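Local coordinates for protein P-granule scaffold (PDB 5W4A) that serves as a scaffold protein of P granules, the germ granules of nematodes, and probably binds RNA and takes part in granule assembly linked to mRNA repression, at residues Glu10-Ile14 and Ala23-Val27; Tyr46-Ala50 and Leu208-Ile212. One frame throughout, in Å; residues are numbered along the deposited sequence.

Contact 1. Residues Glu10-Ile14 and Ala23-Val27; sequences EFLGI and ALYAV
Build 10-14 first, as the tip of a beta hairpin. F11 to I14 forms a type I' turn: L12 (phi/psi 38/63) and G13 (88/-4) both have positive phi, and at the G13 angles a CB would jam against the carbonyl oxygen of L12. F11 N to I14 O and I14 N to F11 O, both 2.9 Å, close the turn, the classic connection of a two-residue hairpin. Residues 23-27 are regular helix, with V27 N bonded to A23 O at 3.0 Å. In register, the CA of F11 lies 6.1 Å from that of L24, and the CA of I14 lies 6.1 Å from that of A23.

F11 is m (chi1 -60°, chi2 93°), which lays its ring against the helix. L24 CB sits over the ring face, 4.1 Å from the centroid and 7° off the normal, a CH-pi contact; L24, t/p, also brings CD1 to 3.9 Å from F11 CD2. I14 (m, t) sets CG2 3.6 Å from A23 CB and CD1 4.0 Å from V27 CG2. V27, t, aims that same CG2 at the turn, 3.5 Å from F11 O and 4.0 Å from L12 CB. No hydrogen bond crosses, so the hairpin is held to the helix by apolar packing. The two-stranded sheet 9-11/14-16 thus lies against helix 20-28, while E10 salt-bridges R200 of helix 187-201 and L12 O accepts a hydrogen bond from T204.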
loop_
_atom_site.group_PDB
_atom_site.type_symbol
_atom_site.label_atom_id
_atom_site.label_comp_id
_atom_site.label_asym_id
_atom_site.label_seq_id
_atom_site.Cartn_x
_atom_site.Cartn_y
_atom_site.Cartn_z
ATOM N N GLU C 10 0.390 -2.606 -20.534
ATOM C CA GLU C 10 0.953 -3.941 -20.491
ATOM C C GLU C 10 1.400 -4.336 -21.883
ATOM O O GLU C 10 0.759 -3.967 -22.870
ATOM C CB GLU C 10 -0.077 -4.936 -19.945
ATOM C CG GLU C 10 0.422 -6.341 -19.755
ATOM C CD GLU C 10 -0.546 -7.177 -18.899
ATOM O OE1 GLU C 10 -0.999 -6.643 -17.858
ATOM O OE2 GLU C 10 -0.779 -8.342 -19.271
ATOM N N PHE C 11 2.513 -5.082 -21.942
ATOM C CA PHE C 11 3.012 -5.691 -23.173
ATOM C C PHE C 11 3.378 -7.134 -22.853
ATOM O O PHE C 11 4.349 -7.379 -22.141
ATOM C CB PHE C 11 4.236 -4.952 -23.712
ATOM C CG PHE C 11 3.995 -3.509 -24.032
ATOM C CD1 PHE C 11 4.242 -2.538 -23.091
ATOM C CD2 PHE C 11 3.503 -3.129 -25.270
ATOM C CE1 PHE C 11 4.016 -1.187 -23.377
ATOM C CE2 PHE C 11 3.295 -1.761 -25.556
ATOM C CZ PHE C 11 3.555 -0.814 -24.582
ATOM N N LEU C 12 2.601 -8.086 -23.365
ATOM C CA LEU C 12 2.945 -9.526 -23.263
ATOM C C LEU C 12 3.583 -9.931 -21.912
ATOM O O LEU C 12 4.728 -10.397 -21.832
ATOM C CB LEU C 12 3.890 -9.926 -24.372
ATOM C CG LEU C 12 4.009 -11.450 -24.435
ATOM C CD1 LEU C 12 2.706 -12.084 -24.877
ATOM C CD2 LEU C 12 5.136 -11.826 -25.359
ATOM N N GLY C 13 2.814 -9.774 -20.870
ATOM C CA GLY C 13 3.229 -10.175 -19.537
ATOM C C GLY C 13 3.988 -9.137 -18.738
ATOM O O GLY C 13 4.324 -9.400 -17.574
ATOM N N ILE C 14 4.298 -7.986 -19.312
ATOM C CA ILE C 14 5.065 -6.957 -18.622
ATOM C C ILE C 14 4.101 -5.789 -18.382
ATOM O O ILE C 14 3.770 -5.041 -19.299
ATOM C CB ILE C 14 6.315 -6.509 -19.386
ATOM C CG1 ILE C 14 7.212 -7.714 -19.766
ATOM C CG2 ILE C 14 7.076 -5.518 -18.489
ATOM C CD1 ILE C 14 8.556 -7.327 -20.428
ATOM N N ALA C 23 9.588 -2.008 -21.672
ATOM C CA ALA C 23 8.830 -3.247 -21.763
ATOM C C ALA C 23 8.631 -3.661 -23.220
ATOM O O ALA C 23 8.832 -4.820 -23.579
ATOM C CB ALA C 23 7.490 -3.065 -21.058
ATOM N N LEU C 24 8.195 -2.729 -24.055
ATOM C CA LEU C 24 7.970 -3.030 -25.454
ATOM C C LEU C 24 9.267 -3.464 -26.123
ATOM O O LEU C 24 9.277 -4.431 -26.898
ATOM C CB LEU C 24 7.401 -1.799 -26.163
ATOM C CG LEU C 24 7.197 -1.975 -27.679
ATOM C CD1 LEU C 24 6.247 -3.150 -27.995
ATOM C CD2 LEU C 24 6.655 -0.694 -28.277
ATOM N N TYR C 25 10.364 -2.755 -25.842
ATOM C CA TYR C 25 11.656 -3.141 -26.396
ATOM C C TYR C 25 11.977 -4.596 -26.067
ATOM O O TYR C 25 12.383 -5.370 -26.941
ATOM C CB TYR C 25 12.774 -2.210 -25.887
ATOM C CG TYR C 25 14.099 -2.580 -26.517
ATOM C CD1 TYR C 25 14.498 -1.987 -27.694
ATOM C CD2 TYR C 25 14.895 -3.579 -25.978
ATOM C CE1 TYR C 25 15.689 -2.357 -28.306
ATOM C CE2 TYR C 25 16.068 -3.963 -26.585
ATOM C CZ TYR C 25 16.455 -3.344 -27.750
ATOM O OH TYR C 25 17.627 -3.749 -28.346
ATOM N N ALA C 26 11.798 -4.985 -24.806
ATOM C CA ALA C 26 12.191 -6.322 -24.377
ATOM C C ALA C 26 11.332 -7.391 -25.032
ATOM O O ALA C 26 11.834 -8.466 -25.401
ATOM C CB ALA C 26 12.097 -6.422 -22.852
ATOM N N VAL C 27 10.030 -7.121 -25.174
ATOM C CA VAL C 27 9.115 -8.064 -25.812
ATOM C C VAL C 27 9.467 -8.267 -27.285
ATOM O O VAL C 27 9.333 -9.382 -27.823
ATOM C CB VAL C 27 7.663 -7.579 -25.625
ATOM C CG1 VAL C 27 6.712 -8.278 -26.618
ATOM C CG2 VAL C 27 7.224 -7.800 -24.145
#

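Contact 2. Residues Tyr46-Ala50 and Leu208-Ile212; sequences YVFGA and LADII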
loop_
_atom_site.group_PDB
_atom_site.type_symbol
_atom_site.label_atom_id
_atom_site.label_comp_id
_atom_site.label_asym_id
_atom_site.label_seq_id
_atom_site.Cartn_x
_atom_site.Cartn_y
_atom_site.Cartn_z
ATOM N N TYR C 46 21.087 -4.376 -19.458
ATOM C CA TYR C 46 21.427 -4.358 -18.046
ATOM C C TYR C 46 20.256 -4.802 -17.181
ATOM O O TYR C 46 20.417 -5.617 -16.268
ATOM C CB TYR C 46 21.872 -2.961 -17.654
ATOM C CG TYR C 46 22.338 -2.841 -16.238
ATOM C CD1 TYR C 46 23.563 -3.358 -15.871
ATOM C CD2 TYR C 46 21.579 -2.190 -15.277
ATOM C CE1 TYR C 46 24.033 -3.239 -14.586
ATOM C CE2 TYR C 46 22.030 -2.071 -13.975
ATOM C CZ TYR C 46 23.268 -2.598 -13.635
ATOM O OH TYR C 46 23.772 -2.497 -12.350
ATOM N N VAL C 47 19.065 -4.247 -17.428
ATOM C CA VAL C 47 17.896 -4.584 -16.609
ATOM C C VAL C 47 17.607 -6.087 -16.614
ATOM O O VAL C 47 17.257 -6.674 -15.569
ATOM C CB VAL C 47 16.674 -3.790 -17.102
ATOM C CG1 VAL C 47 15.389 -4.394 -16.554
ATOM C CG2 VAL C 47 16.803 -2.334 -16.680
ATOM N N PHE C 48 17.708 -6.723 -17.780
ATOM C CA PHE C 48 17.322 -8.115 -17.972
ATOM C C PHE C 48 18.474 -9.078 -17.725
ATOM O O PHE C 48 18.323 -10.283 -17.967
ATOM C CB PHE C 48 16.710 -8.295 -19.372
ATOM C CG PHE C 48 15.298 -7.803 -19.438
ATOM C CD1 PHE C 48 15.004 -6.478 -19.742
ATOM C CD2 PHE C 48 14.253 -8.650 -19.117
ATOM C CE1 PHE C 48 13.684 -6.030 -19.724
ATOM C CE2 PHE C 48 12.947 -8.193 -19.075
ATOM C CZ PHE C 48 12.659 -6.900 -19.406
ATOM N N GLY C 49 19.618 -8.570 -17.275
ATOM C CA GLY C 49 20.720 -9.421 -16.869
ATOM C C GLY C 49 21.557 -9.955 -17.999
ATOM O O GLY C 49 22.334 -10.896 -17.782
ATOM N N ALA C 50 21.425 -9.387 -19.203
ATOM C CA ALA C 50 22.197 -9.822 -20.364
ATOM C C ALA C 50 23.579 -9.211 -20.412
ATOM O O ALA C 50 24.445 -9.726 -21.127
ATOM C CB ALA C 50 21.467 -9.455 -21.662
ATOM N N LEU C 208 13.405 -14.138 -21.622
ATOM C CA LEU C 208 13.726 -13.010 -20.770
ATOM C C LEU C 208 13.880 -13.478 -19.333
ATOM O O LEU C 208 14.775 -13.025 -18.628
ATOM C CB LEU C 208 12.650 -11.927 -20.856
ATOM C CG LEU C 208 12.417 -11.200 -22.193
ATOM C CD1 LEU C 208 11.234 -10.219 -22.081
ATOM C CD2 LEU C 208 13.644 -10.491 -22.584
ATOM N N ALA C 209 13.000 -14.375 -18.884
ATOM C CA ALA C 209 13.131 -14.903 -17.524
ATOM C C ALA C 209 14.472 -15.599 -17.336
ATOM O O ALA C 209 15.143 -15.424 -16.306
ATOM C CB ALA C 209 11.966 -15.861 -17.229
ATOM N N ASP C 210 14.891 -16.371 -18.346
ATOM C CA ASP C 210 16.140 -17.122 -18.259
ATOM C C ASP C 210 17.358 -16.200 -18.138
ATOM O O ASP C 210 18.262 -16.467 -17.340
ATOM C CB ASP C 210 16.255 -18.045 -19.469
ATOM C CG ASP C 210 17.537 -18.859 -19.472
ATOM O OD1 ASP C 210 17.852 -19.491 -18.439
ATOM O OD2 ASP C 210 18.216 -18.874 -20.520
ATOM N N ILE C 211 17.367 -15.078 -18.867
ATOM C CA ILE C 211 18.479 -14.136 -18.759
ATOM C C ILE C 211 18.541 -13.544 -17.351
ATOM O O ILE C 211 19.613 -13.444 -16.745
ATOM C CB ILE C 211 18.363 -13.027 -19.833
ATOM C CG1 ILE C 211 18.221 -13.603 -21.242
ATOM C CG2 ILE C 211 19.605 -12.176 -19.810
ATOM C CD1 ILE C 211 17.733 -12.576 -22.258
ATOM N N ILE C 212 17.395 -13.148 -16.803
ATOM C CA ILE C 212 17.383 -12.564 -15.467
ATOM C C ILE C 212 17.882 -13.566 -14.431
ATOM O O ILE C 212 18.613 -13.205 -13.500
ATOM C CB ILE C 212 15.972 -12.066 -15.123
ATOM C CG1 ILE C 212 15.643 -10.818 -15.967
ATOM C CG2 ILE C 212 15.849 -11.787 -13.612
ATOM C CD1 ILE C 212 14.215 -10.404 -15.892
#
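Helix 42-47 runs out in this contact, and its end abuts a helix from the far end of the chain. F48 (-90/5) leads into G49, whose positive phi (80/15) and two bonds back into the last turn make a Schellman motif; within the segment, G49 N bonds to Y46 O at 3.2 Å. Residues 208-212 are helical throughout, with I212 N bonded to L208 O at 3.2 Å. The backbones come closest at G49 and I212, whose CA atoms are 4.8 Å apart. An ideal CB on G49 would fall 3.0 Å from I211 O, a clash, so glycine suits this position twice over: it tolerates the positive phi and it lets the helix come this near.

F48, in the m rotamer, contributes the largest buried area. Its CD2 lies 3.7 Å from I212 CD1 and 4.0 Å from L208 CD2, so the ring meets side chains one helical turn apart. I211 points toward the turn; its CG2 makes a very short approach to F48 O, 2.9 Å, and lies 3.4 Å from A50 N and 3.8 Å from A50 CB. Further out, F170 of helix 169-179 also touches F48, and L201 of helix 187-201 touches both L208 and I212.

F48 O and I212 N approach to 3.2 Å, but the angle is too poor for a hydrogen bond, and none crosses elsewhere. The join therefore rests on shape and on apolar side chains, with a methyl group set against the polar backbone of the turn; the two segments bury 295 Å² between them, backbone included.

How the contacts relate
The two contacts follow one another in sequence, yet their centres lie only 13 Å apart and they share one apolar cluster. Its bridge is the F48 ring: F48 CZ is 3.5 Å from A26 CB and 4.2 Å from I14 CD1. L208 adds a second link, with CD1 3.8 Å from A26 O and 4.3 Å from I14 CD1. The N-terminal hairpin, helix 20-28, the end of helix 42-47 and the C-terminal helix 206-213 are thereby packed together, tying both ends of the domain. A PEG molecule, probably from the crystallisation liquor, lies about 4 Å from the F11 side chain in contact 1.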